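PDB 5Y5A: KLLA0F20702p from Kluyveromyces lactis, which is the yeast telomerase subunit Est1, here its N-terminal part, and probably helps bring telomerase to telomeres by binding Cdc13. Local coordinates for residues N309-M313 and L345-I350; Y316-L320 and H341-L346. Residues are numbered along the deposited sequence.

Contact 1: residues N309-M313 and L345-I350; sequences NMEIM and LLFDKI
Residues 309-313 of helix 306-315 pack against residues 345-350, near the start of the long helix 339-379. Both segments are regular alpha-helix; their axes approach to 9.5 Å and cross obliquely, 131° between their N-to-C directions (signed -131°). The closest CA pairs are Met313-Leu346 at 5.8 Å and Asn309-Lys349 at 6.5 Å. The polar link is one hydrogen bond, Lys349 NZ to Asn309 OD1 at 3.0 Å. Lys349 points toward the partner helix, and its m, m, t, t rotamer carries the amine across to Asn309 (chi1 m). Van der Waals packing fills the rest. Ile312 (m, t) points inward, its CD1 lying 3.6 Å from Lys349 CE and 4.3 Å from Leu345 CD2, so the lysine's aliphatic chain is part of the buried surface. Met313 CA sits 3.9 Å from Leu346 CD1. The Met313 side chain (m, t, chi3 -145°) brings Met313 CE to 3.5 Å from the backbone carbonyl Lys349 O and 3.8 Å from Lys349 CB, and Met313 SD to 4.5 Å from Ile350 CG1. Ile350 also touches Phe401 and His404 of helix 385-410. This oblique helix-helix packing is consistent with the all-helical, TPR-related Est1 DNA/RNA binding domain.

Contact 2: residues Y316-L320 and H341-L346; sequences YILPL and HFQTLL
Residues 316-320, helical by 318-320, with phi/psi -75/-10 at Tyr316 and -81/-20 at Ile317, face helical residues 341-346; the nearest CA pair is Tyr316-Phe342, 5.3 Å apart. His341 brings NE2 to 4.5 Å from Tyr316 CE2, and Glu301 accepts hydrogen bonds from both the imidazole and the tyrosine hydroxyl. Phe342 (chi1 m) wedges between Tyr316 and Pro319. Its edge meets the face of Tyr316 (chi1 m) in a T-shaped stack, centroids 4.8 Å apart and planes at 73°, while Pro319 CG makes a CH-pi contact 3.9 Å from the Phe342 ring centroid. Leu320 (m, t) packs on the start of the Phe342 side chain, Leu320 CD2 4.1 Å from Phe342 CB. The aromatic cluster thus packs the connection between helices 306-315 and 318-325 onto helix 339-379, consistent with the TPR-related Est1 DNA/RNA binding domain. At Gln343, CA lies 3.7 Å from Leu320 CD1. Leu345 (t, p) sets CD2 at the Tyr316 ring edge, 3.6 Å from CE2. Leu346 (t, p) places CD2 3.9 Å from both Ile317 CB and Leu320 CD1.

From the N terminus, the chain runs through helix 306-315, passes through Tyr316 and Ile317 to helix 318-325, and after a loop enters the long helix 339-379. Contact 1 closes the wider loop, with 31 residues between its segments; contact 2 closes a shorter one of 20. Contact 2 starts later and ends earlier in the chain, so its loop lies within that of contact 1, the two sharing Leu345 and Leu346 on helix 339-379. Both leucines touch both partners, and the contact centres lie about 8 Å apart. As the first segment moves forward along the chain, its partner moves back along helix 339-379, tying two successive helices to one long helix.

Contact 1: residues N309-M313 and L345-I350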
loop_
_atom_site.group_PDB
_atom_site.type_symbol
_atom_site.label_atom_id
_atom_site.label_comp_id
_atom_site.label_asym_id
_atom_site.label_seq_id
_atom_site.Cartn_x
_atom_site.Cartn_y
_atom_site.Cartn_z
ATOM N N ASN A 309 1.371 0.914 -23.052
ATOM C CA ASN A 309 2.611 1.309 -22.388
ATOM C C ASN A 309 2.427 1.190 -20.883
ATOM O O ASN A 309 3.277 0.642 -20.177
ATOM C CB ASN A 309 3.029 2.746 -22.757
ATOM C CG ASN A 309 3.168 2.962 -24.251
ATOM O OD1 ASN A 309 3.643 2.096 -24.980
ATOM N ND2 ASN A 309 2.755 4.134 -24.715
ATOM N N MET A 310 1.301 1.697 -20.398
ATOM C CA MET A 310 0.976 1.607 -18.979
ATOM C C MET A 310 0.897 0.158 -18.493
ATOM O O MET A 310 1.432 -0.169 -17.444
ATOM C CB MET A 310 -0.344 2.320 -18.676
ATOM C CG MET A 310 -0.714 2.292 -17.188
ATOM S SD MET A 310 -1.857 3.601 -16.715
ATOM C CE MET A 310 -3.147 3.371 -17.931
ATOM N N GLU A 311 0.238 -0.713 -19.250
ATOM C CA GLU A 311 0.089 -2.092 -18.787
ATOM C C GLU A 311 1.431 -2.830 -18.785
ATOM O O GLU A 311 1.697 -3.639 -17.897
ATOM C CB GLU A 311 -0.949 -2.824 -19.628
ATOM C CG GLU A 311 -2.366 -2.378 -19.291
ATOM C CD GLU A 311 -3.427 -3.040 -20.150
ATOM O OE1 GLU A 311 -3.066 -3.737 -21.120
ATOM O OE2 GLU A 311 -4.628 -2.859 -19.850
ATOM N N ILE A 312 2.289 -2.525 -19.751
ATOM C CA ILE A 312 3.643 -3.073 -19.749
ATOM C C ILE A 312 4.415 -2.664 -18.489
ATOM O O ILE A 312 5.123 -3.477 -17.887
ATOM C CB ILE A 312 4.423 -2.636 -20.998
ATOM C CG1 ILE A 312 3.814 -3.299 -22.234
ATOM C CG2 ILE A 312 5.899 -2.995 -20.869
ATOM C CD1 ILE A 312 4.521 -2.982 -23.510
ATOM N N MET A 313 4.264 -1.416 -18.070
ATOM C CA MET A 313 4.974 -0.958 -16.878
ATOM C C MET A 313 4.383 -1.571 -15.616
ATOM O O MET A 313 5.107 -1.834 -14.665
ATOM C CB MET A 313 4.967 0.562 -16.797
ATOM C CG MET A 313 5.674 1.208 -17.975
ATOM S SD MET A 313 5.828 2.982 -17.799
ATOM C CE MET A 313 5.652 3.492 -19.509
ATOM N N LEU A 345 12.214 -4.241 -22.177
ATOM C CA LEU A 345 11.024 -3.536 -22.645
ATOM C C LEU A 345 10.495 -2.619 -21.549
ATOM O O LEU A 345 10.105 -1.482 -21.819
ATOM C CB LEU A 345 9.944 -4.524 -23.093
ATOM C CG LEU A 345 8.986 -4.036 -24.182
ATOM C CD1 LEU A 345 9.768 -3.474 -25.351
ATOM C CD2 LEU A 345 8.091 -5.152 -24.663
ATOM N N LEU A 346 10.477 -3.121 -20.315
ATOM C CA LEU A 346 10.167 -2.299 -19.146
ATOM C C LEU A 346 11.048 -1.047 -19.087
ATOM O O LEU A 346 10.553 0.059 -18.907
ATOM C CB LEU A 346 10.360 -3.096 -17.847
ATOM C CG LEU A 346 10.176 -2.275 -16.570
ATOM C CD1 LEU A 346 8.715 -1.882 -16.457
ATOM C CD2 LEU A 346 10.645 -3.006 -15.308
ATOM N N PHE A 347 12.358 -1.237 -19.206
ATOM C CA PHE A 347 13.293 -0.117 -19.099
ATOM C C PHE A 347 13.109 0.818 -20.272
ATOM O O PHE A 347 13.175 2.035 -20.105
ATOM C CB PHE A 347 14.746 -0.605 -19.009
ATOM C CG PHE A 347 15.174 -1.009 -17.609
ATOM C CD1 PHE A 347 14.423 -1.910 -16.870
ATOM C CD2 PHE A 347 16.336 -0.498 -17.045
ATOM C CE1 PHE A 347 14.821 -2.286 -15.586
ATOM C CE2 PHE A 347 16.738 -0.861 -15.761
ATOM C CZ PHE A 347 15.993 -1.760 -15.036
ATOM N N ASP A 348 12.847 0.262 -21.455
ATOM C CA ASP A 348 12.614 1.091 -22.645
ATOM C C ASP A 348 11.343 1.929 -22.515
ATOM O O ASP A 348 11.344 3.118 -22.834
ATOM C CB ASP A 348 12.541 0.230 -23.912
ATOM C CG ASP A 348 13.916 -0.226 -24.396
ATOM O OD1 ASP A 348 14.930 0.055 -23.713
ATOM O OD2 ASP A 348 13.984 -0.878 -25.458
ATOM N N LYS A 349 10.257 1.311 -22.052
ATOM C CA LYS A 349 9.003 2.038 -21.848
ATOM C C LYS A 349 9.210 3.161 -20.823
ATOM O O LYS A 349 8.724 4.274 -21.001
ATOM C CB LYS A 349 7.887 1.094 -21.386
ATOM C CG LYS A 349 7.404 0.100 -22.450
ATOM C CD LYS A 349 6.945 0.822 -23.706
ATOM C CE LYS A 349 6.384 -0.132 -24.728
ATOM N NZ LYS A 349 6.010 0.569 -25.991
ATOM N N ILE A 350 9.957 2.871 -19.768
ATOM C CA ILE A 350 10.235 3.875 -18.739
ATOM C C ILE A 350 10.996 5.072 -19.338
ATOM O O ILE A 350 10.669 6.222 -19.061
ATOM C CB ILE A 350 11.016 3.257 -17.561
ATOM C CG1 ILE A 350 10.119 2.283 -16.788
ATOM C CG2 ILE A 350 11.557 4.339 -16.611
ATOM C CD1 ILE A 350 10.822 1.570 -15.638
#

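Contact 2: residues Y316-L320 and H341-L346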
loop_
_atom_site.group_PDB
_atom_site.type_symbol
_atom_site.label_atom_id
_atom_site.label_comp_id
_atom_site.label_asym_id
_atom_site.label_seq_id
_atom_site.Cartn_x
_atom_site.Cartn_y
_atom_site.Cartn_z
ATOM N N TYR A 316 5.407 -5.905 -16.496
ATOM C CA TYR A 316 6.680 -6.502 -16.877
ATOM C C TYR A 316 7.705 -6.454 -15.761
ATOM O O TYR A 316 8.742 -7.099 -15.852
ATOM C CB TYR A 316 7.242 -5.847 -18.145
ATOM C CG TYR A 316 6.620 -6.407 -19.411
ATOM C CD1 TYR A 316 5.389 -7.036 -19.367
ATOM C CD2 TYR A 316 7.270 -6.330 -20.642
ATOM C CE1 TYR A 316 4.804 -7.553 -20.495
ATOM C CE2 TYR A 316 6.683 -6.859 -21.798
ATOM C CZ TYR A 316 5.447 -7.468 -21.707
ATOM O OH TYR A 316 4.825 -8.002 -22.824
ATOM N N ILE A 317 7.420 -5.716 -14.694
ATOM C CA ILE A 317 8.322 -5.734 -13.558
ATOM C C ILE A 317 8.056 -6.983 -12.708
ATOM O O ILE A 317 8.894 -7.389 -11.914
ATOM C CB ILE A 317 8.187 -4.454 -12.683
ATOM C CG1 ILE A 317 9.409 -4.293 -11.769
ATOM C CG2 ILE A 317 6.878 -4.465 -11.896
ATOM C CD1 ILE A 317 9.327 -3.107 -10.805
ATOM N N LEU A 318 6.891 -7.566 -12.862
ATOM C CA LEU A 318 6.504 -8.709 -12.083
ATOM C C LEU A 318 7.361 -9.927 -12.271
ATOM O O LEU A 318 7.818 -10.473 -11.313
ATOM C CB LEU A 318 5.036 -9.000 -12.245
ATOM C CG LEU A 318 4.138 -7.868 -11.802
ATOM C CD1 LEU A 318 2.695 -8.189 -12.037
ATOM C CD2 LEU A 318 4.349 -7.531 -10.356
ATOM N N PRO A 319 7.603 -10.358 -13.491
ATOM C CA PRO A 319 8.495 -11.515 -13.646
ATOM C C PRO A 319 9.927 -11.270 -13.173
ATOM O O PRO A 319 10.623 -12.231 -12.851
ATOM C CB PRO A 319 8.479 -11.769 -15.157
ATOM C CG PRO A 319 7.179 -11.224 -15.611
ATOM C CD PRO A 319 6.980 -9.989 -14.773
ATOM N N LEU A 320 10.361 -10.013 -13.141
ATOM C CA LEU A 320 11.722 -9.708 -12.724
ATOM C C LEU A 320 11.836 -9.883 -11.218
ATOM O O LEU A 320 12.779 -10.495 -10.718
ATOM C CB LEU A 320 12.111 -8.287 -13.137
ATOM C CG LEU A 320 11.903 -8.055 -14.638
ATOM C CD1 LEU A 320 12.147 -6.598 -15.007
ATOM C CD2 LEU A 320 12.817 -8.971 -15.447
ATOM N N HIS A 341 13.858 -10.103 -22.019
ATOM C CA HIS A 341 12.908 -9.307 -22.796
ATOM C C HIS A 341 12.023 -8.420 -21.916
ATOM O O HIS A 341 11.811 -7.247 -22.231
ATOM C CB HIS A 341 12.028 -10.218 -23.646
ATOM C CG HIS A 341 10.930 -9.501 -24.369
ATOM N ND1 HIS A 341 11.159 -8.693 -25.462
ATOM C CD2 HIS A 341 9.593 -9.474 -24.156
ATOM C CE1 HIS A 341 10.012 -8.199 -25.890
ATOM N NE2 HIS A 341 9.046 -8.658 -25.115
ATOM N N PHE A 342 11.498 -8.981 -20.827
ATOM C CA PHE A 342 10.674 -8.214 -19.891
ATOM C C PHE A 342 11.398 -6.973 -19.381
ATOM O O PHE A 342 10.827 -5.888 -19.326
ATOM C CB PHE A 342 10.248 -9.080 -18.702
ATOM C CG PHE A 342 9.223 -10.118 -19.051
ATOM C CD1 PHE A 342 8.128 -9.793 -19.841
ATOM C CD2 PHE A 342 9.358 -11.421 -18.604
ATOM C CE1 PHE A 342 7.177 -10.744 -20.170
ATOM C CE2 PHE A 342 8.410 -12.385 -18.925
ATOM C CZ PHE A 342 7.317 -12.046 -19.713
ATOM N N GLN A 343 12.663 -7.139 -19.019
ATOM C CA GLN A 343 13.436 -6.066 -18.425
ATOM C C GLN A 343 13.769 -4.986 -19.440
ATOM O O GLN A 343 13.670 -3.785 -19.153
ATOM C CB GLN A 343 14.727 -6.609 -17.819
ATOM C CG GLN A 343 15.678 -5.510 -17.374
ATOM C CD GLN A 343 17.068 -6.024 -17.095
ATOM O OE1 GLN A 343 17.917 -6.068 -17.987
ATOM N NE2 GLN A 343 17.313 -6.412 -15.857
ATOM N N THR A 344 14.174 -5.414 -20.629
ATOM C CA THR A 344 14.583 -4.452 -21.641
ATOM C C THR A 344 13.378 -3.614 -22.074
ATOM O O THR A 344 13.493 -2.407 -22.273
ATOM C CB THR A 344 15.240 -5.150 -22.853
ATOM O OG1 THR A 344 14.361 -6.147 -23.374
ATOM C CG2 THR A 344 16.533 -5.831 -22.442
ATOM N N LEU A 345 12.214 -4.241 -22.177
ATOM C CA LEU A 345 11.024 -3.536 -22.645
ATOM C C LEU A 345 10.495 -2.619 -21.549
ATOM O O LEU A 345 10.105 -1.482 -21.819
ATOM C CB LEU A 345 9.944 -4.524 -23.093
ATOM C CG LEU A 345 8.986 -4.036 -24.182
ATOM C CD1 LEU A 345 9.768 -3.474 -25.351
ATOM C CD2 LEU A 345 8.091 -5.152 -24.663
ATOM N N LEU A 346 10.477 -3.121 -20.315
ATOM C CA LEU A 346 10.167 -2.299 -19.146
ATOM C C LEU A 346 11.048 -1.047 -19.087
ATOM O O LEU A 346 10.553 0.059 -18.907
ATOM C CB LEU A 346 10.360 -3.096 -17.847
ATOM C CG LEU A 346 10.176 -2.275 -16.570
ATOM C CD1 LEU A 346 8.715 -1.882 -16.457
ATOM C CD2 LEU A 346 10.645 -3.006 -15.308
#